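PDB 2HEK: HD domain-containing protein from Aquifex aeolicus, which is of unknown function but carries an HD-type metal site, binds GDP, and may act as a dGTPase like others of its family. Local coordinates for residues R51-E63 and E75-H88. Residues are numbered along the deposited sequence; the frame is centred on the assembly and turned at random.
Sequences RFEHSLGVYHITE and ELVKLAGLLHDLGH. With ZN (zinc ion), chain D; PO4 (phosphate ion), chain C.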
loop_
_atom_site.group_PDB
_atom_site.type_symbol
_atom_site.label_atom_id
_atom_site.label_comp_id
_atom_site.label_asym_id
_atom_site.label_seq_id
_atom_site.Cartn_x
_atom_site.Cartn_y
_atom_site.Cartn_z
ATOM N N ARG A 51 6.705 -0.873 23.557
ATOM C CA ARG A 51 7.891 0.013 23.556
ATOM C C ARG A 51 9.147 -0.678 23.007
ATOM O O ARG A 51 10.058 -0.020 22.469
ATOM C CB ARG A 51 8.124 0.559 24.980
ATOM C CG ARG A 51 7.001 1.556 25.288
ATOM C CD ARG A 51 7.410 2.653 26.247
ATOM N NE ARG A 51 6.299 3.608 26.334
ATOM C CZ ARG A 51 6.097 4.653 25.532
ATOM N NH1 ARG A 51 6.948 4.982 24.558
ATOM N NH2 ARG A 51 5.012 5.393 25.723
ATOM N N PHE A 52 9.145 -2.008 23.081
ATOM C CA PHE A 52 10.253 -2.846 22.535
ATOM C C PHE A 52 10.375 -2.640 21.043
ATOM O O PHE A 52 11.438 -2.250 20.535
ATOM C CB PHE A 52 10.016 -4.318 22.884
ATOM C CG PHE A 52 11.118 -5.262 22.434
ATOM C CD1 PHE A 52 12.123 -5.640 23.319
ATOM C CD2 PHE A 52 11.092 -5.839 21.163
ATOM C CE1 PHE A 52 13.124 -6.541 22.933
ATOM C CE2 PHE A 52 12.097 -6.719 20.733
ATOM C CZ PHE A 52 13.148 -7.073 21.649
ATOM N N GLU A 53 9.294 -2.862 20.304
ATOM C CA GLU A 53 9.384 -2.677 18.854
ATOM C C GLU A 53 9.616 -1.238 18.472
ATOM O O GLU A 53 10.326 -0.961 17.491
ATOM C CB GLU A 53 8.128 -3.186 18.134
ATOM C CG GLU A 53 7.747 -4.646 18.456
ATOM C CD GLU A 53 6.760 -4.756 19.617
ATOM O OE1 GLU A 53 5.566 -4.360 19.458
ATOM O OE2 GLU A 53 7.192 -5.256 20.678
ATOM N N HIS A 54 8.948 -0.318 19.172
ATOM C CA HIS A 54 9.174 1.123 18.968
ATOM C C HIS A 54 10.682 1.470 19.113
ATOM O O HIS A 54 11.257 2.162 18.268
ATOM C CB HIS A 54 8.335 1.958 19.960
ATOM C CG HIS A 54 8.670 3.418 19.949
ATOM N ND1 HIS A 54 8.659 4.173 18.789
ATOM C CD2 HIS A 54 9.017 4.267 20.954
ATOM C CE1 HIS A 54 8.998 5.419 19.083
ATOM N NE2 HIS A 54 9.221 5.498 20.387
ATOM N N SER A 55 11.330 0.965 20.162
ATOM C CA SER A 55 12.776 1.249 20.373
ATOM C C SER A 55 13.661 0.732 19.240
ATOM O O SER A 55 14.604 1.422 18.846
ATOM C CB SER A 55 13.257 0.679 21.718
ATOM O OG SER A 55 12.547 1.290 22.788
ATOM N N LEU A 56 13.338 -0.442 18.682
ATOM C CA LEU A 56 14.058 -0.988 17.506
ATOM C C LEU A 56 13.832 -0.096 16.313
ATOM O O LEU A 56 14.737 0.157 15.530
ATOM C CB LEU A 56 13.552 -2.418 17.166
ATOM C CG LEU A 56 13.816 -3.567 18.154
ATOM C CD1 LEU A 56 13.450 -4.937 17.572
ATOM C CD2 LEU A 56 15.274 -3.574 18.493
ATOM N N GLY A 57 12.608 0.404 16.184
ATOM C CA GLY A 57 12.257 1.333 15.100
ATOM C C GLY A 57 12.986 2.655 15.234
ATOM O O GLY A 57 13.472 3.211 14.246
ATOM N N VAL A 58 13.078 3.177 16.458
ATOM C CA VAL A 58 13.866 4.430 16.676
ATOM C C VAL A 58 15.355 4.248 16.288
ATOM O O VAL A 58 15.949 5.075 15.568
ATOM C CB VAL A 58 13.721 4.943 18.116
ATOM C CG1 VAL A 58 14.584 6.210 18.318
ATOM C CG2 VAL A 58 12.252 5.281 18.428
ATOM N N TYR A 59 15.948 3.145 16.750
ATOM C CA TYR A 59 17.297 2.759 16.335
ATOM C C TYR A 59 17.411 2.755 14.793
ATOM O O TYR A 59 18.338 3.311 14.250
ATOM C CB TYR A 59 17.629 1.390 16.895
ATOM C CG TYR A 59 18.908 0.738 16.405
ATOM C CD1 TYR A 59 18.941 -0.016 15.211
ATOM C CD2 TYR A 59 20.086 0.824 17.175
ATOM C CE1 TYR A 59 20.162 -0.637 14.766
ATOM C CE2 TYR A 59 21.279 0.202 16.760
ATOM C CZ TYR A 59 21.312 -0.527 15.565
ATOM O OH TYR A 59 22.510 -1.117 15.181
ATOM N N HIS A 60 16.468 2.131 14.098
ATOM C CA HIS A 60 16.507 2.046 12.630
ATOM C C HIS A 60 16.334 3.415 11.945
ATOM O O HIS A 60 17.083 3.768 10.999
ATOM C CB HIS A 60 15.385 1.086 12.184
ATOM C CG HIS A 60 15.196 1.043 10.707
ATOM N ND1 HIS A 60 16.059 0.373 9.870
ATOM C CD2 HIS A 60 14.247 1.595 9.911
ATOM C CE1 HIS A 60 15.650 0.515 8.617
ATOM N NE2 HIS A 60 14.549 1.245 8.618
ATOM N N ILE A 61 15.372 4.218 12.406
ATOM C CA ILE A 61 15.206 5.562 11.833
ATOM C C ILE A 61 16.406 6.480 12.146
ATOM O O ILE A 61 16.837 7.255 11.286
ATOM C CB ILE A 61 13.866 6.238 12.278
ATOM C CG1 ILE A 61 12.706 5.470 11.663
ATOM C CG2 ILE A 61 13.784 7.734 11.791
ATOM C CD1 ILE A 61 12.646 5.578 10.111
ATOM N N THR A 62 16.959 6.366 13.359
ATOM C CA THR A 62 18.171 7.111 13.707
ATOM C C THR A 62 19.299 6.769 12.738
ATOM O O THR A 62 19.984 7.677 12.277
ATOM C CB THR A 62 18.622 6.828 15.156
ATOM O OG1 THR A 62 17.538 7.171 16.045
ATOM C CG2 THR A 62 19.847 7.683 15.510
ATOM N N GLU A 63 19.492 5.478 12.456
ATOM C CA GLU A 63 20.485 5.017 11.451
ATOM C C GLU A 63 20.303 5.724 10.122
ATOM O O GLU A 63 21.270 6.273 9.535
ATOM C CB GLU A 63 20.394 3.502 11.243
ATOM C CG GLU A 63 21.532 2.857 10.388
ATOM C CD GLU A 63 21.541 1.345 10.579
ATOM O OE1 GLU A 63 20.512 0.693 10.260
ATOM O OE2 GLU A 63 22.566 0.799 11.081
ATOM N N GLU A 75 27.078 5.562 15.495
ATOM C CA GLU A 75 26.755 4.441 16.391
ATOM C C GLU A 75 26.255 4.948 17.731
ATOM O O GLU A 75 25.311 4.405 18.307
ATOM C CB GLU A 75 27.932 3.473 16.558
ATOM C CG GLU A 75 27.621 2.290 17.527
ATOM C CD GLU A 75 26.553 1.302 17.001
ATOM O OE1 GLU A 75 26.057 1.441 15.838
ATOM O OE2 GLU A 75 26.233 0.371 17.763
ATOM N N LEU A 76 26.845 6.037 18.210
ATOM C CA LEU A 76 26.499 6.499 19.551
ATOM C C LEU A 76 25.070 7.040 19.564
ATOM O O LEU A 76 24.326 6.796 20.510
ATOM C CB LEU A 76 27.480 7.589 20.023
ATOM C CG LEU A 76 27.139 8.139 21.398
ATOM C CD1 LEU A 76 27.457 7.072 22.457
ATOM C CD2 LEU A 76 27.905 9.422 21.660
ATOM N N VAL A 77 24.704 7.808 18.527
ATOM C CA VAL A 77 23.361 8.387 18.477
ATOM C C VAL A 77 22.341 7.263 18.238
ATOM O O VAL A 77 21.252 7.326 18.780
ATOM C CB VAL A 77 23.241 9.562 17.466
ATOM C CG1 VAL A 77 23.399 9.099 16.065
ATOM C CG2 VAL A 77 21.866 10.270 17.580
ATOM N N LYS A 78 22.712 6.223 17.480
ATOM C CA LYS A 78 21.810 5.088 17.247
ATOM C C LYS A 78 21.529 4.424 18.570
ATOM O O LYS A 78 20.368 4.074 18.885
ATOM C CB LYS A 78 22.399 4.053 16.278
ATOM C CG LYS A 78 22.310 4.474 14.784
ATOM C CD LYS A 78 23.237 3.607 13.928
ATOM C CE LYS A 78 22.998 2.075 14.146
ATOM N NZ LYS A 78 23.991 1.250 13.332
ATOM N N LEU A 79 22.575 4.248 19.372
ATOM C CA LEU A 79 22.326 3.623 20.677
ATOM C C LEU A 79 21.536 4.546 21.580
ATOM O O LEU A 79 20.710 4.074 22.348
ATOM C CB LEU A 79 23.635 3.117 21.347
ATOM C CG LEU A 79 24.404 2.023 20.579
ATOM C CD1 LEU A 79 25.719 1.570 21.309
ATOM C CD2 LEU A 79 23.506 0.810 20.272
ATOM N N ALA A 80 21.773 5.866 21.514
ATOM C CA ALA A 80 20.950 6.790 22.295
ATOM C C ALA A 80 19.469 6.636 21.895
ATOM O O ALA A 80 18.574 6.695 22.753
ATOM C CB ALA A 80 21.427 8.256 22.076
ATOM N N GLY A 81 19.218 6.460 20.587
ATOM C CA GLY A 81 17.843 6.217 20.077
ATOM C C GLY A 81 17.302 4.914 20.654
ATOM O O GLY A 81 16.206 4.875 21.214
ATOM N N LEU A 82 18.073 3.840 20.536
ATOM C CA LEU A 82 17.680 2.531 21.081
ATOM C C LEU A 82 17.245 2.528 22.567
ATOM O O LEU A 82 16.256 1.857 22.940
ATOM C CB LEU A 82 18.821 1.531 20.842
ATOM C CG LEU A 82 18.519 0.051 21.142
ATOM C CD1 LEU A 82 17.498 -0.548 20.114
ATOM C CD2 LEU A 82 19.833 -0.793 21.179
ATOM N N LEU A 83 17.941 3.306 23.419
ATOM C CA LEU A 83 17.698 3.224 24.864
ATOM C C LEU A 83 16.763 4.310 25.370
ATOM O O LEU A 83 16.517 4.423 26.568
ATOM C CB LEU A 83 19.044 3.276 25.610
ATOM C CG LEU A 83 20.046 2.202 25.145
ATOM C CD1 LEU A 83 21.358 2.361 25.881
ATOM C CD2 LEU A 83 19.499 0.782 25.368
ATOM N N HIS A 84 16.234 5.103 24.436
ATOM C CA HIS A 84 15.423 6.269 24.767
ATOM C C HIS A 84 14.244 5.988 25.678
ATOM O O HIS A 84 13.856 6.845 26.440
ATOM C CB HIS A 84 14.904 6.938 23.496
ATOM C CG HIS A 84 14.297 8.287 23.739
ATOM N ND1 HIS A 84 12.935 8.502 23.746
ATOM C CD2 HIS A 84 14.867 9.489 23.996
ATOM C CE1 HIS A 84 12.690 9.780 23.992
ATOM N NE2 HIS A 84 13.846 10.401 24.144
ATOM N N ASP A 85 13.648 4.802 25.568
ATOM C CA ASP A 85 12.480 4.408 26.356
ATOM C C ASP A 85 12.755 3.572 27.635
ATOM O O ASP A 85 11.802 3.125 28.289
ATOM C CB ASP A 85 11.535 3.577 25.456
ATOM C CG ASP A 85 10.552 4.420 24.657
ATOM O OD1 ASP A 85 10.713 5.646 24.515
ATOM O OD2 ASP A 85 9.570 3.836 24.159
ATOM N N LEU A 86 14.011 3.347 28.003
ATOM C CA LEU A 86 14.301 2.444 29.137
ATOM C C LEU A 86 13.608 2.847 30.434
ATOM O O LEU A 86 13.234 1.988 31.243
ATOM C CB LEU A 86 15.795 2.326 29.386
ATOM C CG LEU A 86 16.673 1.550 28.407
ATOM C CD1 LEU A 86 18.129 1.671 28.884
ATOM C CD2 LEU A 86 16.283 0.093 28.389
ATOM N N GLY A 87 13.421 4.148 30.626
ATOM C CA GLY A 87 12.820 4.669 31.832
ATOM C C GLY A 87 11.305 4.928 31.763
ATOM O O GLY A 87 10.764 5.581 32.644
ATOM N N HIS A 88 10.622 4.428 30.726
ATOM C CA HIS A 88 9.179 4.668 30.599
ATOM C C HIS A 88 8.356 3.768 31.520
ATOM O O HIS A 88 8.567 2.559 31.577
ATOM C CB HIS A 88 8.734 4.517 29.136
ATOM C CG HIS A 88 7.546 5.445 28.831
ATOM N ND1 HIS A 88 7.678 6.582 28.066
ATOM C CD2 HIS A 88 6.251 5.418 29.247
ATOM C CE1 HIS A 88 6.504 7.194 27.982
ATOM N NE2 HIS A 88 5.620 6.511 28.694
HETATM ZN ZN ZN D . 9.771 6.861 22.120
HETATM P P PO4 C . 8.432 8.389 23.788
HETATM O O1 PO4 C . 9.459 7.905 24.795
HETATM O O2 PO4 C . 7.955 7.268 22.902
HETATM O O3 PO4 C . 7.252 8.980 24.541
HETATM O O4 PO4 C . 9.014 9.509 22.995
HETATM O O HOH W 1 14.426 2.028 24.768
HETATM O O HOH W 2 11.950 6.146 21.976
#
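R51 and H54 meet D85 at the metal end of an antiparallel helix pair in the HD domain. Segment 51-63 of helix 51-69 and segment 75-82 of helix 74-82 pass with their axes 7.6 Å apart. G81 makes the hollow that permits this: with no side chain there, V58 CG1 settles 3.6 Å from G81 O, and T62 CG2 fills the next dip, between V77 and K78. On another flank L82 fills the groove beside Y59, its CD1 3.8 Å from Y59 CB. With CG anti to the backbone N (chi1 171°), the Y59 ring reaches along helix 74-82 as far as K78. The K78 chain bends at chi3, and its NZ forms a salt bridge with E63 OE2 (2.7 Å), from above the carboxylate plane. A weak one from NZ to E75 OE1 completes the three-residue network. A water joins S55 OG, L82 O and D85 N. Zinc is held by H54 NE2, a phosphate oxygen, a second water and D161. D85 belongs to this zinc site too: its OD1 lies 2.8 Å from the zinc and accepts a hydrogen bond from that water. D164 bonds H54 ND1, which probably fixes the ring's rotation. The R51 guanidinium lies flat on the H88 ring, planes 19° apart. Its NH1 also donates to phosphate O2. The same NH1 reaches D85 OD2 at 2.9 Å in a nearly straight bond (165°), close to the guanidinium plane but above that of the carboxylate.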